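Local coordinates for protein phosphoserine aminotransferase (PDB 1W23) that catalyses the reversible, pyridoxal-phosphate-dependent transamination between glutamate and 3-phosphohydroxypyruvate that yields phosphoserine in serine biosynthesis, at residues A[68-73]-A[228-233]; A[77-82]-A[224-229]; A[83-88]-A[111-116]; A[187-192]-A[206-211]. All coordinates share one frame; numbering follows the deposited sequence.

Contact 1. Residues A[68-73]-A[228-233]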
# COMPACT_ATOMS: atom_id res chain seq x y z
N GLN A 68 -2.32 -7.31 -19.38
CA GLN A 68 -2.53 -7.83 -18.01
C GLN A 68 -2.76 -6.63 -17.09
O GLN A 68 -2.25 -5.53 -17.30
CB GLN A 68 -1.39 -8.67 -17.53
CG GLN A 68 -1.71 -9.41 -16.18
CD GLN A 68 -0.72 -10.46 -15.84
OE1 GLN A 68 -0.31 -10.63 -14.64
NE2 GLN A 68 -0.30 -11.17 -16.87
N ILE A 69 -3.53 -6.87 -16.04
CA ILE A 69 -3.87 -5.90 -15.02
C ILE A 69 -3.04 -6.21 -13.78
O ILE A 69 -3.19 -7.32 -13.25
CB ILE A 69 -5.37 -5.95 -14.73
CG1 ILE A 69 -6.19 -5.63 -16.00
CG2 ILE A 69 -5.75 -5.02 -13.59
CD1 ILE A 69 -7.62 -6.15 -15.90
N LEU A 70 -2.23 -5.28 -13.35
CA LEU A 70 -1.43 -5.40 -12.14
C LEU A 70 -2.02 -4.53 -11.04
O LEU A 70 -2.51 -3.42 -11.31
CB LEU A 70 0.02 -4.99 -12.37
CG LEU A 70 0.72 -5.63 -13.55
CD1 LEU A 70 2.15 -5.07 -13.66
CD2 LEU A 70 0.80 -7.13 -13.43
N PHE A 71 -1.92 -5.02 -9.80
CA PHE A 71 -2.28 -4.29 -8.60
C PHE A 71 -1.01 -4.16 -7.76
O PHE A 71 -0.56 -5.14 -7.17
CB PHE A 71 -3.35 -5.00 -7.80
CG PHE A 71 -4.67 -5.21 -8.52
CD1 PHE A 71 -5.38 -6.37 -8.34
CD2 PHE A 71 -5.21 -4.23 -9.36
CE1 PHE A 71 -6.59 -6.58 -8.99
CE2 PHE A 71 -6.42 -4.47 -10.01
CZ PHE A 71 -7.13 -5.61 -9.80
N LEU A 72 -0.44 -2.95 -7.72
CA LEU A 72 0.86 -2.70 -7.08
C LEU A 72 0.70 -1.72 -5.94
O LEU A 72 -0.18 -0.85 -5.94
CB LEU A 72 1.86 -2.15 -8.10
CG LEU A 72 2.10 -3.06 -9.31
CD1 LEU A 72 3.18 -2.44 -10.18
CD2 LEU A 72 2.48 -4.46 -8.91
N GLN A 73 1.61 -1.80 -4.99
CA GLN A 73 1.76 -0.78 -3.95
C GLN A 73 2.66 0.32 -4.46
O GLN A 73 3.43 0.13 -5.42
CB GLN A 73 2.30 -1.42 -2.68
CG GLN A 73 1.41 -2.50 -2.08
CD GLN A 73 1.98 -3.00 -0.76
OE1 GLN A 73 2.09 -2.22 0.20
NE2 GLN A 73 2.32 -4.29 -0.69
N THR A 228 8.16 -9.48 -12.52
CA THR A 228 7.89 -10.17 -11.25
C THR A 228 6.42 -10.23 -11.00
O THR A 228 5.86 -11.28 -10.61
CB THR A 228 8.62 -9.41 -10.10
OG1 THR A 228 10.03 -9.48 -10.33
CG2 THR A 228 8.28 -9.98 -8.75
N HIS A 229 5.77 -9.08 -11.17
CA HIS A 229 4.36 -8.96 -10.85
C HIS A 229 3.47 -9.58 -11.93
O HIS A 229 2.41 -10.13 -11.63
CB HIS A 229 4.02 -7.47 -10.61
CG HIS A 229 4.89 -6.94 -9.50
ND1 HIS A 229 4.68 -7.32 -8.18
CD2 HIS A 229 5.98 -6.12 -9.56
CE1 HIS A 229 5.62 -6.72 -7.46
NE2 HIS A 229 6.41 -5.98 -8.25
N ILE A 230 3.87 -9.51 -13.20
CA ILE A 230 3.16 -10.18 -14.28
C ILE A 230 3.18 -11.69 -14.02
O ILE A 230 2.12 -12.35 -14.03
CB ILE A 230 3.81 -9.88 -15.65
CG1 ILE A 230 3.52 -8.38 -16.00
CG2 ILE A 230 3.30 -10.78 -16.74
CD1 ILE A 230 4.40 -7.86 -17.14
N LYS A 231 4.33 -12.28 -13.76
CA LYS A 231 4.44 -13.71 -13.60
C LYS A 231 3.68 -14.24 -12.39
O LYS A 231 3.10 -15.31 -12.44
CB LYS A 231 5.95 -14.09 -13.53
CG LYS A 231 6.58 -14.05 -14.92
CD LYS A 231 8.05 -14.56 -14.94
CE LYS A 231 8.51 -14.58 -16.39
NZ LYS A 231 9.94 -14.42 -16.68
N SER A 232 3.68 -13.44 -11.31
CA SER A 232 3.00 -13.82 -10.08
C SER A 232 1.56 -13.32 -9.97
O SER A 232 0.98 -13.49 -8.89
CB SER A 232 3.79 -13.29 -8.86
OG SER A 232 3.69 -11.87 -8.87
N ASP A 233 1.00 -12.72 -10.99
CA ASP A 233 -0.35 -12.18 -10.95
C ASP A 233 -0.56 -11.23 -9.77
O ASP A 233 -1.60 -11.27 -9.10
CB ASP A 233 -1.39 -13.28 -10.93
CG ASP A 233 -2.82 -12.82 -11.15
OD1 ASP A 233 -3.03 -11.75 -11.77
OD2 ASP A 233 -3.72 -13.53 -10.71
O HOH W 1 -1.76 -9.33 -12.12
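A Schellman motif ends helix 226-231, and the last turn of that helix lies on strand 67-72, the outermost strand on one side of the seven-stranded sheet within this chain. D233, with positive phi (53°), is the C' residue: its N bonds to I230 O at 3.3 Å, while S234 N reaches back to H229 O. S232 adds a second closure, because its OG donates to T228 O at 2.8 Å, in the carbonyl plane on a lone pair, and its backbone N uses the same oxygen.

L72 lays CD2 over one face of the H229 imidazole in a CH-pi contact, 3.7 Å from the ring centroid and 21° off the normal. The methyl is displaced to the rim, nearest CG of H229. T228 CB lies over the opposite face, and a bond from H229 NE2 to M223 O fixes the rotation of the ring. L70 CD2 packs on I230 CG1 at 3.9 Å and lies near H229 O. Q68, extended with CG anti to its backbone N (chi1 -171°), crosses I230 obliquely. Water 1 bridges the segments, 2.7 Å from I69 O and 2.8 Å from D233 OD1.

M82 of helix 75-87 touches both L72 and H229, L70 packs on V206 and I230 on V208 of strand 204-209, and H50 of helix 44-61 bonds to D233 O.

Contact 2. Residues A[77-82]-A[224-229]. With PLP (pyridoxal-5'-phosphate), chain J.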
# COMPACT_ATOMS: atom_id res chain seq x y z
N SER A 77 3.32 7.62 -7.78
CA SER A 77 4.68 8.16 -7.67
C SER A 77 5.73 7.07 -7.83
O SER A 77 6.79 7.34 -8.41
CB SER A 77 4.87 8.86 -6.33
OG SER A 77 4.02 9.99 -6.23
N LEU A 78 5.48 5.82 -7.35
CA LEU A 78 6.46 4.80 -7.58
C LEU A 78 6.53 4.42 -9.03
O LEU A 78 7.62 4.05 -9.54
CB LEU A 78 6.20 3.56 -6.70
CG LEU A 78 7.34 2.53 -6.70
CD1 LEU A 78 8.66 3.07 -6.14
CD2 LEU A 78 6.90 1.29 -5.94
N GLN A 79 5.41 4.49 -9.78
CA GLN A 79 5.45 4.24 -11.21
C GLN A 79 6.30 5.26 -11.95
O GLN A 79 6.88 4.89 -12.99
CB GLN A 79 4.01 4.23 -11.78
CG GLN A 79 3.15 3.11 -11.20
CD GLN A 79 3.84 1.77 -11.43
OE1 GLN A 79 4.09 1.42 -12.61
NE2 GLN A 79 4.14 1.06 -10.37
N PHE A 80 6.42 6.47 -11.46
CA PHE A 80 7.31 7.44 -12.10
C PHE A 80 8.72 6.93 -12.24
O PHE A 80 9.40 7.25 -13.22
CB PHE A 80 7.35 8.76 -11.34
CG PHE A 80 6.03 9.54 -11.24
CD1 PHE A 80 5.91 10.51 -10.28
CD2 PHE A 80 4.97 9.32 -12.11
CE1 PHE A 80 4.76 11.29 -10.17
CE2 PHE A 80 3.83 10.09 -12.01
CZ PHE A 80 3.75 11.08 -11.09
N THR A 81 9.21 6.17 -11.27
CA THR A 81 10.56 5.56 -11.36
C THR A 81 10.51 4.14 -11.92
O THR A 81 11.39 3.74 -12.71
CB THR A 81 11.30 5.65 -10.02
OG1 THR A 81 12.69 5.29 -10.28
CG2 THR A 81 10.79 4.76 -8.93
N MET A 82 9.49 3.31 -11.61
CA MET A 82 9.47 1.95 -12.10
C MET A 82 9.41 1.89 -13.61
O MET A 82 10.04 1.05 -14.23
CB MET A 82 8.33 1.21 -11.38
CG MET A 82 8.37 -0.27 -11.52
SD MET A 82 7.10 -1.03 -10.50
CE MET A 82 7.11 -2.73 -11.01
N LEU A 224 10.90 -4.31 -8.24
CA LEU A 224 10.80 -3.19 -9.16
C LEU A 224 10.72 -3.63 -10.62
O LEU A 224 10.65 -2.74 -11.49
CB LEU A 224 11.92 -2.18 -8.94
CG LEU A 224 11.80 -1.45 -7.56
CD1 LEU A 224 13.11 -0.82 -7.16
CD2 LEU A 224 10.68 -0.43 -7.65
N GLN A 225 10.72 -4.91 -10.89
CA GLN A 225 10.49 -5.48 -12.24
C GLN A 225 9.03 -5.66 -12.52
O GLN A 225 8.38 -6.36 -11.75
CB GLN A 225 11.22 -6.84 -12.42
CG GLN A 225 12.69 -6.74 -12.25
CD GLN A 225 13.43 -7.89 -12.78
OE1 GLN A 225 12.85 -8.75 -13.44
NE2 GLN A 225 14.70 -7.85 -12.50
N TYR A 226 8.52 -5.12 -13.62
CA TYR A 226 7.13 -5.51 -13.97
C TYR A 226 7.01 -7.02 -14.15
O TYR A 226 5.97 -7.59 -13.80
CB TYR A 226 6.60 -4.79 -15.22
CG TYR A 226 6.43 -3.31 -14.97
CD1 TYR A 226 7.32 -2.39 -15.47
CD2 TYR A 226 5.38 -2.83 -14.21
CE1 TYR A 226 7.17 -1.04 -15.24
CE2 TYR A 226 5.24 -1.47 -13.95
CZ TYR A 226 6.14 -0.56 -14.47
OH TYR A 226 6.05 0.77 -14.24
N ALA A 227 8.04 -7.67 -14.70
CA ALA A 227 7.98 -9.11 -14.94
C ALA A 227 7.67 -9.87 -13.67
O ALA A 227 6.94 -10.90 -13.73
CB ALA A 227 9.29 -9.57 -15.60
N THR A 228 8.16 -9.48 -12.52
CA THR A 228 7.89 -10.17 -11.25
C THR A 228 6.42 -10.23 -11.00
O THR A 228 5.86 -11.28 -10.61
CB THR A 228 8.62 -9.41 -10.10
OG1 THR A 228 10.03 -9.48 -10.33
CG2 THR A 228 8.28 -9.98 -8.75
N HIS A 229 5.77 -9.08 -11.17
CA HIS A 229 4.36 -8.96 -10.85
C HIS A 229 3.47 -9.58 -11.93
O HIS A 229 2.41 -10.13 -11.63
CB HIS A 229 4.02 -7.47 -10.61
CG HIS A 229 4.89 -6.94 -9.50
ND1 HIS A 229 4.68 -7.32 -8.18
CD2 HIS A 229 5.98 -6.12 -9.56
CE1 HIS A 229 5.62 -6.72 -7.46
NE2 HIS A 229 6.41 -5.98 -8.25
N1 PLP J . -0.35 11.59 -10.91
C2 PLP J . -1.55 12.28 -10.88
C2A PLP J . -2.11 12.70 -12.18
C3 PLP J . -2.16 12.54 -9.66
O3 PLP J . -3.31 13.18 -9.63
C4 PLP J . -1.53 12.11 -8.44
C4A PLP J . -2.24 12.33 -7.15
C5 PLP J . -0.33 11.40 -8.52
C6 PLP J . 0.25 11.18 -9.76
C5A PLP J . 0.42 10.92 -7.30
O4P PLP J . -0.22 9.69 -6.81
P PLP J . 0.34 9.00 -5.44
O1P PLP J . 0.15 10.01 -4.34
O2P PLP J . 1.81 8.69 -5.68
O3P PLP J . -0.51 7.75 -5.36
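S77 alone makes two bonds to O2P of the PLP phosphate: S77 N donates to it at 2.8 Å and S77 OG at 2.6 Å. A76 N also bonds to the cofactor. S77 lies in the first turn of helix 75-87, so backbone N-H and hydroxyl face the phosphate together, and the helix end would be expected to favour its negative charge. Within the same helix F80 brings CZ up to the cofactor ring.

Two residues further along from S77, Q79 turns its amide toward Y226. Its chain bends at chi2, and OE1 accepts a short bond of 2.6 Å from Y226 OH. OE1 lies in the plane of the tyrosine ring, at its edge, yet the hydroxyl stands 31° out of the carbonyl plane, above it, with amide and ring planes 60° apart. The other amide atom, Q79 NE2, makes a weak bond to M82 SD at 3.6 Å.

M82, fully extended with CG anti to its backbone N, reaches Y226 tip to tip. Its CE sits over one face of the phenol ring, 3.9 Å from the centroid, while SD lies obliquely at 4.4 Å from that centroid, a Met-aromatic contact. M82 CG also rests 3.4 Å from L224 O. L78 CD1 meets L224 CD2 at 4.3 Å, and L224 itself packs on L224 of the second subunit.

A phosphate held at a helix N terminus, with N237 and T238 of the second subunit completing the cofactor site, is characteristic of the dimeric fold type I PLP enzymes, to which class-V aminotransferases belong.

Contact 3. Residues A[83-88]-A[111-116]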
# COMPACT_ATOMS: atom_id res chain seq x y z
N LEU A 83 8.67 2.81 -14.23
CA LEU A 83 8.56 2.81 -15.71
C LEU A 83 9.91 2.98 -16.37
O LEU A 83 10.35 2.10 -17.13
CB LEU A 83 7.52 3.86 -16.14
CG LEU A 83 7.66 4.33 -17.64
CD1 LEU A 83 7.24 3.23 -18.55
CD2 LEU A 83 6.92 5.63 -17.90
N PRO A 84 10.68 4.06 -16.10
CA PRO A 84 12.01 4.16 -16.75
C PRO A 84 12.96 3.08 -16.29
O PRO A 84 13.80 2.63 -17.06
CB PRO A 84 12.45 5.57 -16.40
CG PRO A 84 11.65 5.96 -15.16
CD PRO A 84 10.33 5.31 -15.42
N MET A 85 12.85 2.61 -15.04
CA MET A 85 13.75 1.50 -14.63
C MET A 85 13.59 0.27 -15.51
O MET A 85 14.53 -0.46 -15.76
CB MET A 85 13.43 0.94 -13.24
CG MET A 85 14.00 1.78 -12.14
SD MET A 85 13.60 1.03 -10.57
CE MET A 85 14.37 2.22 -9.47
N ASN A 86 12.39 0.03 -16.02
CA ASN A 86 12.13 -1.11 -16.85
C ASN A 86 12.29 -0.85 -18.32
O ASN A 86 12.71 -1.77 -19.02
CB ASN A 86 10.72 -1.68 -16.56
CG ASN A 86 10.64 -2.46 -15.27
OD1 ASN A 86 10.62 -3.70 -15.28
ND2 ASN A 86 10.61 -1.76 -14.12
N LEU A 87 11.98 0.33 -18.82
CA LEU A 87 11.97 0.58 -20.26
C LEU A 87 13.03 1.56 -20.75
O LEU A 87 13.32 1.59 -21.96
CB LEU A 87 10.57 1.11 -20.69
CG LEU A 87 9.41 0.13 -20.79
CD1 LEU A 87 8.20 0.89 -21.35
CD2 LEU A 87 9.78 -1.13 -21.60
N LEU A 88 13.59 2.38 -19.90
CA LEU A 88 14.57 3.39 -20.37
C LEU A 88 15.94 2.77 -20.40
O LEU A 88 16.71 2.86 -19.44
CB LEU A 88 14.44 4.64 -19.49
CG LEU A 88 15.32 5.82 -19.91
CD1 LEU A 88 15.18 6.14 -21.37
CD2 LEU A 88 15.03 7.07 -19.08
N LYS A 111 14.82 11.36 -15.52
CA LYS A 111 16.09 12.05 -15.69
C LYS A 111 17.13 11.45 -14.80
O LYS A 111 18.34 11.46 -15.17
CB LYS A 111 15.96 13.51 -15.30
CG LYS A 111 15.25 14.36 -16.26
CD LYS A 111 15.60 15.84 -16.02
CE LYS A 111 15.07 16.71 -17.08
NZ LYS A 111 14.75 18.13 -16.96
N LEU A 112 16.77 10.88 -13.66
CA LEU A 112 17.73 10.21 -12.81
C LEU A 112 18.26 8.91 -13.41
O LEU A 112 19.34 8.41 -13.02
CB LEU A 112 17.12 9.88 -11.41
CG LEU A 112 16.71 11.10 -10.57
CD1 LEU A 112 15.97 10.79 -9.24
CD2 LEU A 112 17.96 11.97 -10.32
N LEU A 113 17.54 8.35 -14.34
CA LEU A 113 17.86 7.01 -14.83
C LEU A 113 18.35 6.96 -16.27
O LEU A 113 18.91 5.97 -16.73
CB LEU A 113 16.63 6.14 -14.68
CG LEU A 113 16.21 5.96 -13.21
CD1 LEU A 113 14.85 5.27 -13.18
CD2 LEU A 113 17.25 5.18 -12.41
N GLY A 114 18.14 7.99 -17.06
CA GLY A 114 18.62 7.96 -18.44
C GLY A 114 18.27 9.24 -19.16
O GLY A 114 17.91 10.25 -18.54
N GLU A 115 18.44 9.22 -20.47
CA GLU A 115 18.19 10.40 -21.30
C GLU A 115 16.69 10.64 -21.41
O GLU A 115 15.93 9.69 -21.56
CB GLU A 115 18.77 10.21 -22.71
CG GLU A 115 18.70 11.42 -23.57
CD GLU A 115 19.44 11.45 -24.88
OE1 GLU A 115 20.06 10.43 -25.28
OE2 GLU A 115 19.39 12.56 -25.52
N THR A 116 16.33 11.92 -21.36
CA THR A 116 14.96 12.36 -21.44
C THR A 116 14.83 13.46 -22.51
O THR A 116 15.79 14.04 -23.02
CB THR A 116 14.40 12.84 -20.11
OG1 THR A 116 15.17 13.96 -19.65
CG2 THR A 116 14.45 11.78 -19.05
O HOH W 2 18.99 4.54 -19.51
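No aromatic ring or side-chain amide carries this contact; its one ring is the pyrrolidine of P84, puckered C-gamma endo, which L113 approaches at about a right angle. L113 CD1 rests on the CB and CG corner of the ring, 3.8 Å from P84 CG. The same methyl lies 3.7 Å from M85 CG, so it settles between two successive side chains of the helix. A110 and Y144 also touch P84.

L88 carries the second half of the contact. Its CG is anti to the backbone N (chi1 -176°), which sends the isobutyl group toward the facing turn. There L88 CD2 lies 3.8 Å from G114 CA and L88 CD1 3.6 Å from E115 O. Because G114 has no CB, the leucine can lie directly against the main chain. Water 2 lies between the segments, 2.8 Å from L88 O and 3.1 Å from L113 O.

The helix is kinked at P84, whose N makes no bond to the preceding turn. M85 packs on P221 of the second subunit. The contact thus sets the C-terminal end of helix 75-87 against the turn joining helix 101-111 to strand 115-121, the second half of the beta-alpha-beta crossover from strand 93-98 to its parallel neighbour, a unit typical of the large alpha/beta domain of fold type I PLP enzymes.

Contact 4. Residues A[187-192]-A[206-211]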
# COMPACT_ATOMS: atom_id res chain seq x y z
N PHE A 187 -2.32 2.29 -26.11
CA PHE A 187 -1.31 2.42 -25.08
C PHE A 187 -0.49 1.16 -24.90
O PHE A 187 -1.02 0.05 -24.96
CB PHE A 187 -1.99 2.72 -23.72
CG PHE A 187 -2.75 4.04 -23.77
CD1 PHE A 187 -4.08 4.09 -24.17
CD2 PHE A 187 -2.14 5.24 -23.45
CE1 PHE A 187 -4.75 5.31 -24.25
CE2 PHE A 187 -2.78 6.44 -23.55
CZ PHE A 187 -4.10 6.50 -23.95
N GLY A 188 0.78 1.35 -24.57
CA GLY A 188 1.57 0.26 -24.04
C GLY A 188 1.39 0.01 -22.56
O GLY A 188 1.51 -1.13 -22.09
N MET A 189 1.11 1.09 -21.83
CA MET A 189 0.90 0.99 -20.38
C MET A 189 0.06 2.16 -19.93
O MET A 189 0.28 3.32 -20.38
CB MET A 189 2.25 0.92 -19.68
CG MET A 189 2.12 0.76 -18.18
SD MET A 189 3.70 0.55 -17.35
CE MET A 189 3.55 1.99 -16.28
N ILE A 190 -0.84 1.92 -19.01
CA ILE A 190 -1.64 2.91 -18.29
C ILE A 190 -1.47 2.66 -16.81
O ILE A 190 -1.49 1.50 -16.38
CB ILE A 190 -3.12 2.75 -18.66
CG1 ILE A 190 -3.37 3.09 -20.13
CG2 ILE A 190 -4.00 3.49 -17.70
CD1 ILE A 190 -4.68 2.60 -20.63
N TYR A 191 -1.28 3.70 -16.00
CA TYR A 191 -1.24 3.50 -14.56
C TYR A 191 -2.07 4.57 -13.87
O TYR A 191 -2.28 5.70 -14.37
CB TYR A 191 0.17 3.48 -14.02
CG TYR A 191 1.00 4.70 -14.21
CD1 TYR A 191 1.16 5.66 -13.23
CD2 TYR A 191 1.71 4.94 -15.41
CE1 TYR A 191 1.94 6.80 -13.38
CE2 TYR A 191 2.50 6.06 -15.57
CZ TYR A 191 2.61 7.00 -14.56
OH TYR A 191 3.43 8.11 -14.68
N ALA A 192 -2.52 4.23 -12.65
CA ALA A 192 -3.36 5.14 -11.89
C ALA A 192 -3.35 4.71 -10.42
O ALA A 192 -3.71 3.57 -10.11
CB ALA A 192 -4.83 5.05 -12.33
N VAL A 206 -2.07 -0.90 -12.79
CA VAL A 206 -1.20 -0.80 -13.92
C VAL A 206 -1.70 -1.79 -14.99
O VAL A 206 -1.73 -2.98 -14.75
CB VAL A 206 0.27 -1.09 -13.56
CG1 VAL A 206 1.19 -0.87 -14.75
CG2 VAL A 206 0.71 -0.22 -12.37
N ILE A 207 -2.11 -1.24 -16.15
CA ILE A 207 -2.57 -2.04 -17.29
C ILE A 207 -1.45 -2.07 -18.30
O ILE A 207 -1.05 -1.01 -18.76
CB ILE A 207 -3.88 -1.47 -17.85
CG1 ILE A 207 -5.01 -1.38 -16.84
CG2 ILE A 207 -4.28 -2.28 -19.07
CD1 ILE A 207 -6.11 -0.40 -17.20
N VAL A 208 -0.91 -3.24 -18.59
CA VAL A 208 0.31 -3.37 -19.34
C VAL A 208 0.14 -4.31 -20.52
O VAL A 208 -0.45 -5.39 -20.41
CB VAL A 208 1.48 -4.00 -18.51
CG1 VAL A 208 1.85 -3.15 -17.34
CG2 VAL A 208 1.18 -5.42 -18.00
N LYS A 209 0.66 -3.93 -21.67
CA LYS A 209 0.74 -4.83 -22.82
C LYS A 209 1.80 -5.87 -22.46
O LYS A 209 2.97 -5.54 -22.24
CB LYS A 209 1.09 -4.04 -24.08
CG LYS A 209 0.94 -4.87 -25.35
CD LYS A 209 1.00 -3.94 -26.57
CE LYS A 209 0.87 -4.72 -27.90
NZ LYS A 209 -0.57 -4.67 -28.26
N LYS A 210 1.39 -7.14 -22.33
CA LYS A 210 2.24 -8.14 -21.69
C LYS A 210 3.59 -8.26 -22.35
O LYS A 210 4.61 -8.33 -21.64
CB LYS A 210 1.53 -9.50 -21.72
CG LYS A 210 0.21 -9.49 -21.02
CD LYS A 210 -0.39 -10.86 -20.92
CE LYS A 210 -1.84 -11.11 -21.29
NZ LYS A 210 -2.12 -12.54 -20.86
N ASP A 211 3.62 -8.26 -23.67
CA ASP A 211 4.90 -8.55 -24.31
C ASP A 211 5.85 -7.37 -24.28
O ASP A 211 7.02 -7.57 -24.66
CB ASP A 211 4.70 -9.08 -25.76
CG ASP A 211 4.00 -8.11 -26.69
OD1 ASP A 211 3.63 -6.95 -26.36
OD2 ASP A 211 3.75 -8.52 -27.89
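Strands 189-192 and 206-209 run antiparallel at 173°, their axes approaching to 4.6 Å, as the two arms of a beta hairpin within the mixed central sheet. I190 and I207 form the hydrogen-bonded pair: I190 N donates to I207 O at 2.9 Å and I207 N to I190 O at 2.8 Å. On either side of them lie the non-hydrogen-bonded pairs M189-V208 and Y191-V206. A CA-H...O contact from M189 CA to I207 O, at 3.2 Å, adds to the ladder.

M189, V206, V208 and Y191 share the face of the sheet that meets helix 75-87. M189 leaves with CG anti to its backbone N and bends only at its last torsion (chi3 121°), so that SD lies 3.9 Å from V206 CG1 while CG runs alongside V208 CG1. M189 crosses V206 obliquely but points the same way as V208. Y191 takes the crowded first torsion, CG between backbone N and carbonyl carbon (chi1 60°). Only its CB stays on V206, 4.1 Å from CG2, and the ring swings off to Q79, F80 and the PLP-binding residue D172, with OH bonded to H146 NE2. On the opposite face I190 and I207 pack through their branched CB atoms, with M173 and L182 beyond I190.

At the open end of the hairpin, away from the connection between its strands, K209 N donates to G188 O at 3.0 Å. The same oxygen lies 3.6 Å from K209 CB, whose chain continues to a salt bridge between NZ and D66 OD2.

Overall arrangement
From the N terminus, strand 67-72 opens contact 1, and helix 75-87 opens contact 2 and then contact 3. Contact 3 closes first, over a short loop ending at the start of strand 115-121. Contact 4 follows in series as a local hairpin, and both nest inside the long loops that contacts 2 and 1 close on the shared helix 226-231. Strand 67-72 pairs with 204-209, so contacts 1 and 4 belong to one continuous sheet. Contact 2 lies between them and contact 3: N86 bonds to L224 and Y226, and Y226 touches M189. Contacts 1 to 3 tie helices 75-87 and 226-231 to each other and to both edges of the sheet, while contact 4 holds its interior hairpin.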